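Local coordinates for protein aminopeptidase P; XAA-pro aminopeptidase (Streptococcus thermophilus, PDB 3IL0) that probably acts, when whole, as a metal-dependent Xaa-Pro aminopeptidase of the M24B family, this chain being its N-terminal domain, at residues L20-V25 and T43-K48; R51-S57 and G69-S75; E92-N98 and Y115-T121. All blocks are in the same frame, centred on the assembly; numbering follows the deposited sequence.

Interaction 1. Residues L20-V25 and T43-K48; sequences LDALLV and TVFITK
Val25 and Val44 pair by both backbone bonds, and their side chains meet on the same side of the sheet. The bond from Val25 N to Val44 O is 2.9 Å long and almost straight at 175°. Leu23 and Ile46 form the second hydrogen-bonded pair, with Leu23 N 3.0 Å from Ile46 O. Between them, Leu24 faces Phe45 as a non-hydrogen-bonded pair. The Phe45 ring leaves with CG anti to the backbone N (chi1 -174°). It reaches along the sheet to Ala22 CB, and its CD1 lies 4.2 Å from Leu24 CD1.

Where strand 22-25 begins, Lys48 reaches back with a chain bent at its last torsion (chi4 83°). Its NZ donates to Leu20 O at 2.9 Å, from above the carbonyl plane. The Asp21 carboxylate adds a long salt bridge, OD1 to NZ at 3.7 Å. Its other oxygen, OD2, accepts from the backbone N of Glu92 and Thr93. Further out, helix 78-88 packs on Leu24 and Phe45, while Phe11 of helix 7-18 packs on Leu23 and Ile46. The chemistry is thus an apolar, backbone-bonded centre with one charged end, where the lysine probably offsets part of the aspartate's charge.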
loop_
_atom_site.group_PDB
_atom_site.type_symbol
_atom_site.label_atom_id
_atom_site.label_comp_id
_atom_site.label_asym_id
_atom_site.label_seq_id
_atom_site.Cartn_x
_atom_site.Cartn_y
_atom_site.Cartn_z
ATOM N N LEU A 20 -8.247 9.567 3.799
ATOM C CA LEU A 20 -6.883 9.255 3.389
ATOM C C LEU A 20 -6.726 9.419 1.876
ATOM O O LEU A 20 -7.587 8.998 1.120
ATOM C CB LEU A 20 -6.587 7.795 3.739
ATOM C CG LEU A 20 -6.518 7.361 5.229
ATOM C CD1 LEU A 20 -6.352 5.816 5.259
ATOM C CD2 LEU A 20 -5.406 8.070 5.992
ATOM N N ASP A 21 -5.634 10.041 1.437
ATOM C CA ASP A 21 -5.249 9.986 0.009
ATOM C C ASP A 21 -4.604 8.665 -0.385
ATOM O O ASP A 21 -4.551 8.305 -1.592
ATOM C CB ASP A 21 -4.257 11.079 -0.279
ATOM C CG ASP A 21 -4.849 12.442 -0.051
ATOM O OD1 ASP A 21 -6.036 12.589 -0.399
ATOM O OD2 ASP A 21 -4.201 13.315 0.550
ATOM N N ALA A 22 -4.074 7.954 0.618
ATOM C CA ALA A 22 -3.334 6.714 0.396
ATOM C C ALA A 22 -3.240 5.851 1.680
ATOM O O ALA A 22 -3.401 6.336 2.780
ATOM C CB ALA A 22 -1.920 7.093 -0.115
ATOM N N LEU A 23 -2.978 4.572 1.488
ATOM C CA LEU A 23 -2.679 3.657 2.544
ATOM C C LEU A 23 -1.494 2.817 2.138
ATOM O O LEU A 23 -1.454 2.220 1.047
ATOM C CB LEU A 23 -3.862 2.759 2.869
ATOM C CG LEU A 23 -3.732 1.941 4.169
ATOM C CD1 LEU A 23 -3.702 2.824 5.455
ATOM C CD2 LEU A 23 -4.818 0.914 4.201
ATOM N N LEU A 24 -0.503 2.805 3.004
ATOM C CA LEU A 24 0.589 1.919 2.870
ATOM C C LEU A 24 0.133 0.592 3.539
ATOM O O LEU A 24 -0.293 0.593 4.684
ATOM C CB LEU A 24 1.758 2.544 3.605
ATOM C CG LEU A 24 3.017 1.705 3.731
ATOM C CD1 LEU A 24 3.702 1.778 2.382
ATOM C CD2 LEU A 24 3.962 2.172 4.872
ATOM N N VAL A 25 0.279 -0.517 2.819
ATOM C CA VAL A 25 -0.073 -1.855 3.271
ATOM C C VAL A 25 1.190 -2.728 3.272
ATOM O O VAL A 25 1.776 -2.973 2.238
ATOM C CB VAL A 25 -1.157 -2.486 2.338
ATOM C CG1 VAL A 25 -1.519 -3.862 2.799
ATOM C CG2 VAL A 25 -2.386 -1.557 2.262
ATOM N N THR A 43 5.450 -4.605 -1.059
ATOM C CA THR A 43 4.780 -3.479 -0.369
ATOM C C THR A 43 3.668 -3.076 -1.304
ATOM O O THR A 43 3.830 -3.113 -2.547
ATOM C CB THR A 43 5.719 -2.248 -0.118
ATOM O OG1 THR A 43 6.833 -2.623 0.713
ATOM C CG2 THR A 43 4.960 -1.029 0.579
ATOM N N VAL A 44 2.541 -2.694 -0.728
ATOM C CA VAL A 44 1.420 -2.171 -1.505
ATOM C C VAL A 44 1.147 -0.738 -1.092
ATOM O O VAL A 44 1.272 -0.374 0.098
ATOM C CB VAL A 44 0.203 -3.069 -1.323
ATOM C CG1 VAL A 44 -1.118 -2.386 -1.754
ATOM C CG2 VAL A 44 0.476 -4.357 -2.040
ATOM N N PHE A 45 0.783 0.080 -2.065
ATOM C CA PHE A 45 0.478 1.434 -1.790
ATOM C C PHE A 45 -0.698 1.783 -2.695
ATOM O O PHE A 45 -0.523 1.857 -3.896
ATOM C CB PHE A 45 1.702 2.331 -2.062
ATOM C CG PHE A 45 1.505 3.781 -1.657
ATOM C CD1 PHE A 45 1.582 4.151 -0.344
ATOM C CD2 PHE A 45 1.230 4.748 -2.592
ATOM C CE1 PHE A 45 1.398 5.479 0.039
ATOM C CE2 PHE A 45 1.041 6.122 -2.233
ATOM C CZ PHE A 45 1.139 6.476 -0.920
ATOM N N ILE A 46 -1.870 2.027 -2.107
ATOM C CA ILE A 46 -3.127 2.296 -2.823
ATOM C C ILE A 46 -3.597 3.731 -2.532
ATOM O O ILE A 46 -3.644 4.174 -1.362
ATOM C CB ILE A 46 -4.262 1.253 -2.466
ATOM C CG1 ILE A 46 -3.823 -0.154 -2.868
ATOM C CG2 ILE A 46 -5.613 1.551 -3.198
ATOM C CD1 ILE A 46 -4.815 -1.252 -2.445
ATOM N N THR A 47 -3.918 4.443 -3.620
ATOM C CA THR A 47 -4.534 5.774 -3.580
ATOM C C THR A 47 -5.987 5.735 -4.217
ATOM O O THR A 47 -6.450 4.692 -4.703
ATOM C CB THR A 47 -3.615 6.768 -4.358
ATOM O OG1 THR A 47 -3.817 6.600 -5.766
ATOM C CG2 THR A 47 -2.117 6.463 -4.020
ATOM N N LYS A 48 -6.685 6.864 -4.211
ATOM C CA LYS A 48 -7.935 6.942 -4.919
ATOM C C LYS A 48 -7.754 6.638 -6.404
ATOM O O LYS A 48 -8.690 6.147 -7.018
ATOM C CB LYS A 48 -8.581 8.278 -4.711
ATOM C CG LYS A 48 -9.240 8.312 -3.326
ATOM C CD LYS A 48 -9.993 9.571 -3.068
ATOM C CE LYS A 48 -10.196 9.787 -1.574
ATOM N NZ LYS A 48 -8.947 10.410 -1.053
HETATM O O HOH W 1 -5.699 9.145 -3.651
#

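Interaction 2. Residues R51-S57 and G69-S75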
loop_
_atom_site.group_PDB
_atom_site.type_symbol
_atom_site.label_atom_id
_atom_site.label_comp_id
_atom_site.label_asym_id
_atom_site.label_seq_id
_atom_site.Cartn_x
_atom_site.Cartn_y
_atom_site.Cartn_z
ATOM N N ARG A 51 -2.919 1.791 -7.782
ATOM C CA ARG A 51 -2.617 0.676 -6.950
ATOM C C ARG A 51 -1.216 0.284 -7.325
ATOM O O ARG A 51 -0.965 -0.084 -8.482
ATOM C CB ARG A 51 -3.577 -0.462 -7.225
ATOM C CG ARG A 51 -5.032 -0.096 -7.020
ATOM C CD ARG A 51 -5.883 -1.332 -6.921
ATOM N NE ARG A 51 -7.270 -0.909 -7.032
ATOM C CZ ARG A 51 -7.986 -0.900 -8.151
ATOM N NH1 ARG A 51 -7.494 -1.362 -9.291
ATOM N NH2 ARG A 51 -9.220 -0.434 -8.110
ATOM N N LEU A 52 -0.297 0.356 -6.363
ATOM C CA LEU A 52 1.075 0.003 -6.606
ATOM C C LEU A 52 1.447 -1.261 -5.875
ATOM O O LEU A 52 1.093 -1.474 -4.703
ATOM C CB LEU A 52 1.989 1.129 -6.153
ATOM C CG LEU A 52 1.795 2.522 -6.746
ATOM C CD1 LEU A 52 2.911 3.431 -6.250
ATOM C CD2 LEU A 52 1.714 2.460 -8.345
ATOM N N PHE A 53 2.196 -2.104 -6.561
ATOM C CA PHE A 53 2.750 -3.299 -5.934
ATOM C C PHE A 53 4.243 -3.193 -6.103
ATOM O O PHE A 53 4.724 -3.075 -7.234
ATOM C CB PHE A 53 2.208 -4.575 -6.631
ATOM C CG PHE A 53 2.747 -5.855 -6.058
ATOM C CD1 PHE A 53 1.992 -6.598 -5.157
ATOM C CD2 PHE A 53 4.019 -6.315 -6.411
ATOM C CE1 PHE A 53 2.484 -7.779 -4.628
ATOM C CE2 PHE A 53 4.532 -7.470 -5.865
ATOM C CZ PHE A 53 3.754 -8.220 -4.983
ATOM N N LEU A 54 4.993 -3.246 -5.012
ATOM C CA LEU A 54 6.411 -2.985 -5.120
ATOM C C LEU A 54 7.206 -4.188 -4.651
ATOM O O LEU A 54 7.047 -4.647 -3.517
ATOM C CB LEU A 54 6.803 -1.690 -4.349
ATOM C CG LEU A 54 6.065 -0.384 -4.725
ATOM C CD1 LEU A 54 5.042 -0.008 -3.690
ATOM C CD2 LEU A 54 7.022 0.748 -4.898
ATOM N N THR A 55 8.088 -4.670 -5.524
ATOM C CA THR A 55 8.995 -5.759 -5.168
ATOM C C THR A 55 10.383 -5.692 -5.876
ATOM O O THR A 55 10.615 -4.879 -6.776
ATOM C CB THR A 55 8.288 -7.099 -5.410
ATOM O OG1 THR A 55 9.051 -8.148 -4.822
ATOM C CG2 THR A 55 8.080 -7.341 -6.888
ATOM N N ASP A 56 11.303 -6.535 -5.412
ATOM C CA ASP A 56 12.655 -6.699 -6.008
ATOM C C ASP A 56 12.677 -7.437 -7.367
ATOM O O ASP A 56 11.630 -7.896 -7.880
ATOM C CB ASP A 56 13.575 -7.445 -5.038
ATOM C CG ASP A 56 13.095 -8.864 -4.765
ATOM O OD1 ASP A 56 12.601 -9.535 -5.714
ATOM O OD2 ASP A 56 13.201 -9.305 -3.588
ATOM N N SER A 57 13.889 -7.556 -7.925
ATOM C CA SER A 57 14.103 -8.093 -9.290
ATOM C C SER A 57 13.788 -9.583 -9.347
ATOM O O SER A 57 13.448 -10.139 -10.402
ATOM C CB SER A 57 15.544 -7.844 -9.759
ATOM O OG SER A 57 16.454 -8.333 -8.799
ATOM N N GLY A 69 -4.785 -5.866 -11.559
ATOM C CA GLY A 69 -5.275 -4.545 -11.041
ATOM C C GLY A 69 -4.226 -3.600 -10.429
ATOM O O GLY A 69 -4.548 -2.556 -9.864
ATOM N N PHE A 70 -2.966 -3.998 -10.538
ATOM C CA PHE A 70 -1.872 -3.380 -9.820
ATOM C C PHE A 70 -0.751 -3.076 -10.747
ATOM O O PHE A 70 -0.301 -3.896 -11.549
ATOM C CB PHE A 70 -1.327 -4.291 -8.736
ATOM C CG PHE A 70 -2.014 -4.124 -7.435
ATOM C CD1 PHE A 70 -1.366 -3.553 -6.368
ATOM C CD2 PHE A 70 -3.332 -4.508 -7.282
ATOM C CE1 PHE A 70 -2.008 -3.388 -5.167
ATOM C CE2 PHE A 70 -3.986 -4.342 -6.049
ATOM C CZ PHE A 70 -3.316 -3.781 -5.003
ATOM N N ASP A 71 -0.277 -1.872 -10.587
ATOM C CA ASP A 71 0.781 -1.390 -11.354
ATOM C C ASP A 71 2.025 -1.866 -10.634
ATOM O O ASP A 71 2.284 -1.420 -9.533
ATOM C CB ASP A 71 0.623 0.105 -11.372
ATOM C CG ASP A 71 1.615 0.728 -12.186
ATOM O OD1 ASP A 71 2.782 0.340 -11.993
ATOM O OD2 ASP A 71 1.233 1.561 -13.029
ATOM N N ILE A 72 2.744 -2.815 -11.227
ATOM C CA ILE A 72 3.912 -3.478 -10.589
ATOM C C ILE A 72 5.156 -2.595 -10.752
ATOM O O ILE A 72 5.435 -2.127 -11.856
ATOM C CB ILE A 72 4.248 -4.885 -11.201
ATOM C CG1 ILE A 72 2.988 -5.680 -11.596
ATOM C CG2 ILE A 72 5.146 -5.701 -10.270
ATOM C CD1 ILE A 72 1.998 -5.988 -10.510
ATOM N N ILE A 73 5.892 -2.359 -9.662
ATOM C CA ILE A 73 7.067 -1.493 -9.670
ATOM C C ILE A 73 8.249 -2.303 -9.183
ATOM O O ILE A 73 8.277 -2.813 -8.054
ATOM C CB ILE A 73 6.914 -0.219 -8.773
ATOM C CG1 ILE A 73 5.582 0.504 -9.006
ATOM C CG2 ILE A 73 8.055 0.735 -9.014
ATOM C CD1 ILE A 73 5.359 1.047 -10.399
ATOM N N GLU A 74 9.247 -2.420 -10.040
ATOM C CA GLU A 74 10.491 -3.073 -9.635
ATOM C C GLU A 74 11.200 -2.092 -8.737
ATOM O O GLU A 74 11.396 -0.942 -9.110
ATOM C CB GLU A 74 11.351 -3.457 -10.851
ATOM C CG GLU A 74 12.423 -4.539 -10.528
ATOM C CD GLU A 74 13.031 -5.223 -11.779
ATOM O OE1 GLU A 74 12.526 -5.004 -12.916
ATOM O OE2 GLU A 74 14.013 -5.989 -11.608
ATOM N N SER A 75 11.531 -2.519 -7.531
ATOM C CA SER A 75 12.097 -1.591 -6.563
ATOM C C SER A 75 12.830 -2.321 -5.453
ATOM O O SER A 75 12.372 -3.332 -4.959
ATOM C CB SER A 75 10.976 -0.718 -5.963
ATOM O OG SER A 75 11.410 -0.068 -4.772
#
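Arg51 lies across the ring of Phe70. Its CB sits over the centre of one face, 3.7 Å from the ring centroid, in a CH-pi contact. CD reaches the same ring near CE2. The chain is extended from CG to NE (chi2 -164°, chi3 -167°), which carries the guanidinium past the ring to the backbone of Gly69. There NH1 donates to Gly69 O at 3.2 Å. The oxygen lies in the guanidinium plane, and the N-H uses a lone pair in the carbonyl plane. Gly69 adopts a positive phi (83°), a conformation that glycine takes easily.

Leu52 O lies at the edge of the Phe70 ring, and Phe70 CD1 is 3.7 Å from Phe53 CB. Val44 and Ile46 of strand 42-47 also touch this ring. The Phe53 side chain lies beside that of Ile72, pointing the same way, with CD2 4.1 Å from Ile72 CG2. The other side of the sheet carries Leu52, Leu54, Asp71 and Ile73. Leu54 runs alongside Ile73, its CD2 4.0 Å from Ile73 CB, and packs on Ile82 of helix 78-88.

The backbones are joined in parallel register. Asp71 N donates to Arg51 O at 2.8 Å, and Phe53 N to Asp71 O. Ile73 N then binds Phe53 O, and Thr55 N binds Ile73 O. Ser75 N closes the series on Thr55 O. Helix 60-66 connects the two strands and touches Phe53 through Ala63. This is a beta-alpha-beta unit, and strand 71-74 forms one edge of the mixed sheet in this creatinase/prolidase N-terminal domain.

Interaction 3. Residues E92-N98 and Y115-T121; sequences ETIGFDN and YTLSPQT
Phe96 packs its ring against Pro119. From CB, CG sits between the backbone N and the carbonyl carbon (chi1 65°), which swings the ring over the neighbouring strand. CD2 comes to 3.7 Å from Ser118 O. CE2 meets Pro119 N at 3.5 Å and also touches Leu117 CB. At the tip, CZ lies 3.6 Å from Pro119 CB. Pro119 CA stands over one face of the ring, displaced toward its rim, in a CH-pi contact. Leu108 of helix 102-111 also touches this ring.

Leu117 shares this side of the sheet with Ile94 and Phe96. Its CD2 approaches Ile94 CB at 4.2 Å, while its side chain also packs on Tyr105 and Leu108. Ile94 CD1 in turn reaches Tyr115 CB. On the other side, the Gln120 side chain passes close to Gly95, with Gln120 CG 4.2 Å from Gly95 CA. Leu20 packs on both Ser118 and Gln120 here.

At the start of the pair the contact turns polar. Glu92 folds back at chi2 (51°), and its OE2 accepts from Thr116 OG1 at 2.6 Å through the anti lone pair. Thr116 N also donates to Glu92 O, at 2.9 Å. Glu92 therefore holds Thr116 by both its main chain and its side chain. Further backbone bonds follow in parallel register: Ile94 N to Thr116 O, Ser118 N to Ile94 O, Phe96 N to Ser118 O and Gln120 N to Phe96 O. Asn98 N to Gln120 O extends them past the strand end. Helix 102-111 makes this a beta-alpha-beta unit. Chemically, its backbone bonds set the register, apolar side chains fill the helix-facing side, and the threonine hydroxyl gives the exposed glutamate a short, directed partner.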
loop_
_atom_site.group_PDB
_atom_site.type_symbol
_atom_site.label_atom_id
_atom_site.label_comp_id
_atom_site.label_asym_id
_atom_site.label_seq_id
_atom_site.Cartn_x
_atom_site.Cartn_y
_atom_site.Cartn_z
ATOM N N GLU A 92 -1.646 14.326 0.334
ATOM C CA GLU A 92 -1.302 14.898 1.618
ATOM C C GLU A 92 -1.282 13.932 2.829
ATOM O O GLU A 92 -0.398 13.993 3.670
ATOM C CB GLU A 92 -2.275 16.020 1.896
ATOM C CG GLU A 92 -2.129 16.606 3.273
ATOM C CD GLU A 92 -0.689 16.985 3.596
ATOM O OE1 GLU A 92 0.048 17.357 2.642
ATOM O OE2 GLU A 92 -0.295 16.926 4.793
ATOM N N THR A 93 -2.291 13.087 2.934
ATOM C CA THR A 93 -2.477 12.254 4.062
ATOM C C THR A 93 -2.311 10.784 3.654
ATOM O O THR A 93 -3.112 10.180 2.888
ATOM C CB THR A 93 -3.835 12.570 4.719
ATOM O OG1 THR A 93 -4.879 12.055 3.908
ATOM C CG2 THR A 93 -4.048 14.064 4.827
ATOM N N ILE A 94 -1.250 10.209 4.216
ATOM C CA ILE A 94 -0.847 8.823 3.995
ATOM C C ILE A 94 -1.236 8.029 5.268
ATOM O O ILE A 94 -0.816 8.332 6.385
ATOM C CB ILE A 94 0.663 8.779 3.653
ATOM C CG1 ILE A 94 0.953 9.748 2.497
ATOM C CG2 ILE A 94 1.120 7.397 3.250
ATOM C CD1 ILE A 94 2.472 9.884 2.181
ATOM N N GLY A 95 -2.140 7.083 5.104
ATOM C CA GLY A 95 -2.485 6.200 6.178
ATOM C C GLY A 95 -1.457 5.108 6.335
ATOM O O GLY A 95 -0.829 4.682 5.374
ATOM N N PHE A 96 -1.268 4.634 7.552
ATOM C CA PHE A 96 -0.426 3.410 7.768
ATOM C C PHE A 96 -1.043 2.609 8.905
ATOM O O PHE A 96 -1.784 3.146 9.680
ATOM C CB PHE A 96 1.015 3.768 8.096
ATOM C CG PHE A 96 1.162 4.517 9.428
ATOM C CD1 PHE A 96 1.470 3.831 10.555
ATOM C CD2 PHE A 96 0.974 5.917 9.500
ATOM C CE1 PHE A 96 1.555 4.484 11.804
ATOM C CE2 PHE A 96 1.040 6.572 10.676
ATOM C CZ PHE A 96 1.362 5.857 11.867
ATOM N N ASP A 97 -0.726 1.333 8.978
ATOM C CA ASP A 97 -1.243 0.461 10.007
ATOM C C ASP A 97 -0.534 0.644 11.364
ATOM O O ASP A 97 0.690 0.679 11.468
ATOM C CB ASP A 97 -1.130 -0.950 9.468
ATOM C CG ASP A 97 -1.531 -2.002 10.439
ATOM O OD1 ASP A 97 -2.190 -1.780 11.498
ATOM O OD2 ASP A 97 -1.051 -3.095 10.147
ATOM N N ASN A 98 -1.336 0.826 12.393
ATOM C CA ASN A 98 -0.813 1.220 13.694
ATOM C C ASN A 98 -0.155 0.091 14.462
ATOM O O ASN A 98 0.392 0.308 15.509
ATOM C CB ASN A 98 -1.840 1.975 14.526
ATOM C CG ASN A 98 -2.938 1.099 15.051
ATOM O OD1 ASN A 98 -2.953 -0.136 14.837
ATOM N ND2 ASN A 98 -3.854 1.717 15.828
ATOM N N TYR A 115 4.567 15.479 4.937
ATOM C CA TYR A 115 3.236 14.943 4.712
ATOM C C TYR A 115 2.588 14.537 6.036
ATOM O O TYR A 115 3.234 14.431 7.023
ATOM C CB TYR A 115 3.310 13.720 3.777
ATOM C CG TYR A 115 4.028 14.019 2.512
ATOM C CD1 TYR A 115 3.349 14.555 1.448
ATOM C CD2 TYR A 115 5.415 13.835 2.396
ATOM C CE1 TYR A 115 4.001 14.875 0.281
ATOM C CE2 TYR A 115 6.078 14.187 1.229
ATOM C CZ TYR A 115 5.349 14.696 0.175
ATOM O OH TYR A 115 5.930 15.035 -1.038
ATOM N N THR A 116 1.294 14.282 6.037
ATOM C CA THR A 116 0.593 13.915 7.250
ATOM C C THR A 116 0.516 12.389 7.224
ATOM O O THR A 116 -0.041 11.813 6.282
ATOM C CB THR A 116 -0.837 14.551 7.222
ATOM O OG1 THR A 116 -0.716 15.981 7.126
ATOM C CG2 THR A 116 -1.658 14.205 8.451
ATOM N N LEU A 117 1.119 11.743 8.212
ATOM C CA LEU A 117 0.975 10.309 8.450
ATOM C C LEU A 117 -0.202 10.082 9.389
ATOM O O LEU A 117 -0.316 10.703 10.457
ATOM C CB LEU A 117 2.265 9.721 9.040
ATOM C CG LEU A 117 3.487 9.749 8.102
ATOM C CD1 LEU A 117 4.752 9.290 8.841
ATOM C CD2 LEU A 117 3.268 8.887 6.942
ATOM N N SER A 118 -1.082 9.182 9.002
ATOM C CA SER A 118 -2.338 8.986 9.720
ATOM C C SER A 118 -2.466 7.515 10.182
ATOM O O SER A 118 -2.658 6.626 9.378
ATOM C CB SER A 118 -3.489 9.334 8.780
ATOM O OG SER A 118 -4.672 8.669 9.191
ATOM N N PRO A 119 -2.316 7.269 11.476
ATOM C CA PRO A 119 -2.371 5.884 11.909
ATOM C C PRO A 119 -3.776 5.314 11.783
ATOM O O PRO A 119 -4.742 5.982 12.118
ATOM C CB PRO A 119 -1.941 5.961 13.363
ATOM C CG PRO A 119 -2.245 7.360 13.745
ATOM C CD PRO A 119 -1.931 8.167 12.550
ATOM N N GLN A 120 -3.881 4.081 11.348
ATOM C CA GLN A 120 -5.177 3.422 11.137
ATOM C C GLN A 120 -5.347 2.212 12.049
ATOM O O GLN A 120 -4.416 1.462 12.258
ATOM C CB GLN A 120 -5.269 3.002 9.644
ATOM C CG GLN A 120 -5.217 4.176 8.672
ATOM C CD GLN A 120 -6.447 5.026 8.821
ATOM O OE1 GLN A 120 -6.391 6.219 9.146
ATOM N NE2 GLN A 120 -7.573 4.399 8.656
ATOM N N THR A 121 -6.536 2.034 12.619
ATOM C CA THR A 121 -6.857 0.834 13.385
ATOM C C THR A 121 -7.681 -0.153 12.583
ATOM O O THR A 121 -8.804 0.151 12.206
ATOM C CB THR A 121 -7.685 1.174 14.603
ATOM O OG1 THR A 121 -6.961 2.153 15.357
ATOM C CG2 THR A 121 -7.916 -0.051 15.450
#

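All three contacts belong to one mixed sheet of the N-terminal domain. Interaction 1 sits at its middle, about 4 Å from the centre of the chain. Its strand 42-47 adjoins strand 51-55 of interaction 2, where Phe45 O and Leu52 N lie 2.9 Å apart. Strand 22-25 adjoins strand 93-97 of interaction 3, with Ala22 O 2.7 Å from Gly95 N. Interactions 2 and 3 do not touch: their centres are about 21 Å apart, on opposite sides of the chain's centre. Each joins the two strands of a beta-alpha-beta unit at one edge of the sheet. A bound glycerol, probably from the crystallisation liquor, lies about 3 Å from the Arg51 side chain.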